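Local coordinates for protein dihydroxyacetone kinase (Citrobacter freundii, PDB 1UN8) that phosphorylates dihydroxyacetone with ATP as a homodimeric kinase that requires a divalent metal, yielding dihydroxyacetone phosphate in glycerol fermentation, at residues V158-G163 with T320-S325; T306-V309 with S313-K316. All blocks are in the same frame, centred on the assembly; numbering follows the deposited sequence.

Interaction 1 (V158-G163 with T320-S325)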
loop_
_atom_site.group_PDB
_atom_site.type_symbol
_atom_site.label_atom_id
_atom_site.label_comp_id
_atom_site.label_asym_id
_atom_site.label_seq_id
_atom_site.Cartn_x
_atom_site.Cartn_y
_atom_site.Cartn_z
ATOM N N VAL A 158 -5.402 -14.559 14.794
ATOM C CA VAL A 158 -5.496 -15.020 16.168
ATOM C C VAL A 158 -6.244 -13.960 16.974
ATOM O O VAL A 158 -7.071 -14.287 17.827
ATOM C CB VAL A 158 -4.096 -15.273 16.774
ATOM C CG1 VAL A 158 -4.213 -15.605 18.250
ATOM C CG2 VAL A 158 -3.426 -16.431 16.047
ATOM N N HIS A 159 -5.970 -12.688 16.696
ATOM C CA HIS A 159 -6.660 -11.612 17.404
ATOM C C HIS A 159 -8.164 -11.767 17.165
ATOM O O HIS A 159 -8.967 -11.647 18.079
ATOM C CB HIS A 159 -6.234 -10.229 16.884
ATOM C CG HIS A 159 -4.851 -9.814 17.280
ATOM N ND1 HIS A 159 -4.114 -10.486 18.232
ATOM C CD2 HIS A 159 -4.102 -8.749 16.906
ATOM C CE1 HIS A 159 -2.970 -9.849 18.429
ATOM N NE2 HIS A 159 -2.941 -8.791 17.639
ATOM N N LYS A 160 -8.521 -12.043 15.916
ATOM C CA LYS A 160 -9.913 -12.186 15.509
ATOM C C LYS A 160 -10.672 -13.220 16.331
ATOM O O LYS A 160 -11.776 -12.964 16.812
ATOM C CB LYS A 160 -9.982 -12.570 14.028
ATOM C CG LYS A 160 -11.343 -12.336 13.382
ATOM C CD LYS A 160 -11.764 -10.872 13.527
ATOM C CE LYS A 160 -13.087 -10.601 12.828
ATOM N NZ LYS A 160 -14.219 -11.368 13.423
ATOM N N ILE A 161 -10.084 -14.401 16.470
ATOM C CA ILE A 161 -10.705 -15.473 17.231
ATOM C C ILE A 161 -10.751 -15.135 18.720
ATOM O O ILE A 161 -11.787 -15.305 19.371
ATOM C CB ILE A 161 -9.948 -16.799 16.993
ATOM C CG1 ILE A 161 -10.464 -17.445 15.704
ATOM C CG2 ILE A 161 -10.076 -17.708 18.198
ATOM C CD1 ILE A 161 -11.661 -18.346 15.925
ATOM N N ALA A 162 -9.635 -14.657 19.256
ATOM C CA ALA A 162 -9.592 -14.293 20.657
ATOM C C ALA A 162 -10.663 -13.239 20.942
ATOM O O ALA A 162 -11.393 -13.322 21.934
ATOM C CB ALA A 162 -8.218 -13.748 21.005
ATOM N N GLY A 163 -10.749 -12.250 20.058
ATOM C CA GLY A 163 -11.711 -11.180 20.230
ATOM C C GLY A 163 -13.147 -11.659 20.250
ATOM O O GLY A 163 -13.959 -11.179 21.043
ATOM N N THR A 320 -17.486 -12.824 11.886
ATOM C CA THR A 320 -18.231 -11.882 12.709
ATOM C C THR A 320 -17.742 -10.471 12.486
ATOM O O THR A 320 -16.545 -10.238 12.383
ATOM C CB THR A 320 -18.099 -12.212 14.197
ATOM O OG1 THR A 320 -16.722 -12.133 14.588
ATOM C CG2 THR A 320 -18.610 -13.616 14.479
ATOM N N GLU A 321 -18.665 -9.522 12.405
ATOM C CA GLU A 321 -18.266 -8.138 12.209
ATOM C C GLU A 321 -17.600 -7.643 13.481
ATOM O O GLU A 321 -17.953 -8.068 14.582
ATOM C CB GLU A 321 -19.481 -7.256 11.913
ATOM C CG GLU A 321 -20.322 -7.705 10.733
ATOM C CD GLU A 321 -21.483 -6.755 10.454
ATOM O OE1 GLU A 321 -22.263 -6.457 11.391
ATOM O OE2 GLU A 321 -21.620 -6.309 9.293
ATOM N N VAL A 322 -16.626 -6.754 13.325
ATOM C CA VAL A 322 -15.939 -6.162 14.472
ATOM C C VAL A 322 -15.883 -4.664 14.203
ATOM O O VAL A 322 -16.354 -4.213 13.159
ATOM C CB VAL A 322 -14.507 -6.732 14.636
ATOM C CG1 VAL A 322 -14.577 -8.235 14.865
ATOM C CG2 VAL A 322 -13.665 -6.423 13.397
ATOM N N GLU A 323 -15.330 -3.891 15.130
ATOM C CA GLU A 323 -15.234 -2.451 14.924
ATOM C C GLU A 323 -13.797 -1.981 15.060
ATOM O O GLU A 323 -13.381 -1.522 16.125
ATOM C CB GLU A 323 -16.091 -1.700 15.933
ATOM C CG GLU A 323 -17.489 -2.233 16.046
ATOM C CD GLU A 323 -18.365 -1.345 16.887
ATOM O OE1 GLU A 323 -17.833 -0.701 17.828
ATOM O OE2 GLU A 323 -19.584 -1.303 16.604
ATOM N N THR A 324 -13.042 -2.089 13.974
ATOM C CA THR A 324 -11.648 -1.665 13.980
ATOM C C THR A 324 -11.324 -0.832 12.746
ATOM O O THR A 324 -12.078 -0.817 11.773
ATOM C CB THR A 324 -10.703 -2.881 14.016
ATOM O OG1 THR A 324 -10.942 -3.705 12.865
ATOM C CG2 THR A 324 -10.936 -3.701 15.284
ATOM N N SER A 325 -10.191 -0.147 12.784
ATOM C CA SER A 325 -9.806 0.685 11.657
ATOM C C SER A 325 -9.448 -0.097 10.413
ATOM O O SER A 325 -9.596 0.409 9.301
ATOM C CB SER A 325 -8.607 1.556 12.017
ATOM O OG SER A 325 -8.893 2.407 13.113
#
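K160 reaches T320 through a chain bent twice: CG leaves anti to the backbone N (chi1 -162°), and the turns at chi2 and chi4 bring NZ round to the T320 carbonyl. There NZ donates a hydrogen bond to T320 O over 2.8 Å. The C=O...NZ angle of 135° and a donor tilted 21° from the carbonyl plane show an oblique approach, not one straight down the C=O bond. T320 OG1 lies 2.9 Å from the same NZ, and the two side chains run past each other in opposite directions. The hydroxyl itself is hydrogen-bonded to A317 O, which also accepts a hydrogen bond from NZ; L318 O adds a weak one. The ammonium group therefore meets the main chain at the C-terminal end of helix 314-319, where carbonyl oxygens left over by the last turn gather.

The aliphatic part of the lysine is used as well. V322, whose CB points toward helix 155-167, sets CG1 3.5 Å from K160 CE and 4.1 Å from K160 CD, so the methyl group lies against the last bend of the chain. W327 adds a cation-pi contact to the same lysine. The contact thus ties helix 155-167 of the DhaK part to the loop that follows helix 314-319, through a single long side chain. Because K160 is buried and its NZ is gripped by at least two carbonyl oxygens, with the negative end of a helix dipole close by, its positive charge is probably stabilised by main-chain carbonyls and the cation-pi contact with W327.

Interaction 2 (T306-V309 with S313-K316)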
loop_
_atom_site.group_PDB
_atom_site.type_symbol
_atom_site.label_atom_id
_atom_site.label_comp_id
_atom_site.label_asym_id
_atom_site.label_seq_id
_atom_site.Cartn_x
_atom_site.Cartn_y
_atom_site.Cartn_z
ATOM N N THR A 306 -1.354 -16.375 4.187
ATOM C CA THR A 306 -1.698 -17.077 5.421
ATOM C C THR A 306 -2.935 -17.951 5.237
ATOM O O THR A 306 -3.984 -17.475 4.796
ATOM C CB THR A 306 -1.994 -16.123 6.575
ATOM O OG1 THR A 306 -0.833 -15.353 6.877
ATOM C CG2 THR A 306 -2.389 -16.912 7.802
ATOM N N ALA A 307 -2.801 -19.229 5.569
ATOM C CA ALA A 307 -3.906 -20.168 5.471
ATOM C C ALA A 307 -4.300 -20.582 6.884
ATOM O O ALA A 307 -3.445 -20.926 7.700
ATOM C CB ALA A 307 -3.491 -21.392 4.662
ATOM N N ILE A 308 -5.593 -20.501 7.173
ATOM C CA ILE A 308 -6.133 -20.913 8.466
ATOM C C ILE A 308 -7.188 -21.991 8.207
ATOM O O ILE A 308 -8.065 -21.816 7.355
ATOM C CB ILE A 308 -6.788 -19.743 9.222
ATOM C CG1 ILE A 308 -7.436 -20.277 10.492
ATOM C CG2 ILE A 308 -7.825 -19.040 8.345
ATOM C CD1 ILE A 308 -6.975 -19.572 11.748
ATOM N N VAL A 309 -7.089 -23.105 8.929
ATOM C CA VAL A 309 -8.023 -24.215 8.768
ATOM C C VAL A 309 -9.365 -23.870 9.386
ATOM O O VAL A 309 -9.439 -23.456 10.539
ATOM C CB VAL A 309 -7.485 -25.499 9.436
ATOM C CG1 VAL A 309 -8.475 -26.639 9.244
ATOM C CG2 VAL A 309 -6.134 -25.864 8.844
ATOM N N SER A 313 -15.149 -23.565 15.687
ATOM C CA SER A 313 -15.541 -22.174 15.813
ATOM C C SER A 313 -14.745 -21.171 14.979
ATOM O O SER A 313 -15.141 -20.012 14.867
ATOM C CB SER A 313 -15.462 -21.773 17.287
ATOM O OG SER A 313 -16.313 -22.577 18.082
ATOM N N ILE A 314 -13.629 -21.599 14.400
ATOM C CA ILE A 314 -12.798 -20.689 13.620
ATOM C C ILE A 314 -13.594 -19.856 12.614
ATOM O O ILE A 314 -13.633 -18.632 12.713
ATOM C CB ILE A 314 -11.651 -21.455 12.865
ATOM C CG1 ILE A 314 -10.615 -21.980 13.864
ATOM C CG2 ILE A 314 -10.971 -20.536 11.859
ATOM C CD1 ILE A 314 -9.916 -20.901 14.646
ATOM N N GLU A 315 -14.233 -20.520 11.653
ATOM C CA GLU A 315 -14.984 -19.810 10.622
ATOM C C GLU A 315 -16.048 -18.864 11.166
ATOM O O GLU A 315 -16.205 -17.749 10.675
ATOM C CB GLU A 315 -15.627 -20.806 9.658
ATOM C CG GLU A 315 -16.198 -20.143 8.424
ATOM C CD GLU A 315 -16.926 -21.115 7.526
ATOM O OE1 GLU A 315 -17.189 -20.782 6.351
ATOM O OE2 GLU A 315 -17.247 -22.214 8.005
ATOM N N LYS A 316 -16.785 -19.315 12.173
ATOM C CA LYS A 316 -17.826 -18.494 12.779
ATOM C C LYS A 316 -17.201 -17.201 13.280
ATOM O O LYS A 316 -17.703 -16.111 13.014
ATOM C CB LYS A 316 -18.476 -19.247 13.946
ATOM C CG LYS A 316 -19.560 -18.470 14.682
ATOM C CD LYS A 316 -19.996 -19.189 15.962
ATOM C CE LYS A 316 -20.602 -20.562 15.668
ATOM N NZ LYS A 316 -21.150 -21.243 16.882
#
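I308 and I314 meet across the short turn of a strand-to-helix connection, in which strand 301-309, inside a mixed six-stranded sheet of the DhaK fold, passes into helix 314-319 after a few residues. The evidence is local: the nearest CA atoms, those of V309 and I314, are 7.7 Å apart, and about 108 Å² is buried between the two segments.

Followed outward, I314 first presents its CB to the backbone oxygen of V309, at 3.8 Å. One branch, CG1, stays beside that carbonyl, its distance to V309 O also 3.8 Å. The other branch, CG2, stands anti to the backbone N (chi1, measured to CG1, is -70°) and makes the nearest approach of this side chain, 3.6 Å from I314 CG2 to V309 O, while also touching the strand isoleucine. At the tip, I314 CD1 meets I161 of helix 155-167. From the strand side, I308 reaches out through CG1, itself anti to its backbone N (chi1 175°), and the two side chains meet tip to tip.

All three touching residues are buried, and I308 also rests on A255 and T186 of the two flanking strands. The closest apolar approach is I308 CG1 to I314 CG2, at 3.8 Å.

How the interactions relate
Helix 155-167 and helix 314-319 connect the two contacts, whose centres lie about 13 Å apart. I161, one residue beyond K160, turns from interaction 1 to the start of the second helix, where its CD1 comes within 3.3 Å of I314 CD1 and 4.0 Å of S313 O. Interaction 2 joins the first turn of helix 314-319 to strand 301-309, and interaction 1 joins the chain beyond its other end to helix 155-167; along the sequence, 306-316 falls between 158-163 and 320-325. Both lie within the DhaK region but away from the annotated substrate and catalytic residues, including H220, and the lipid pocket belongs to the separate C-terminal helical barrel.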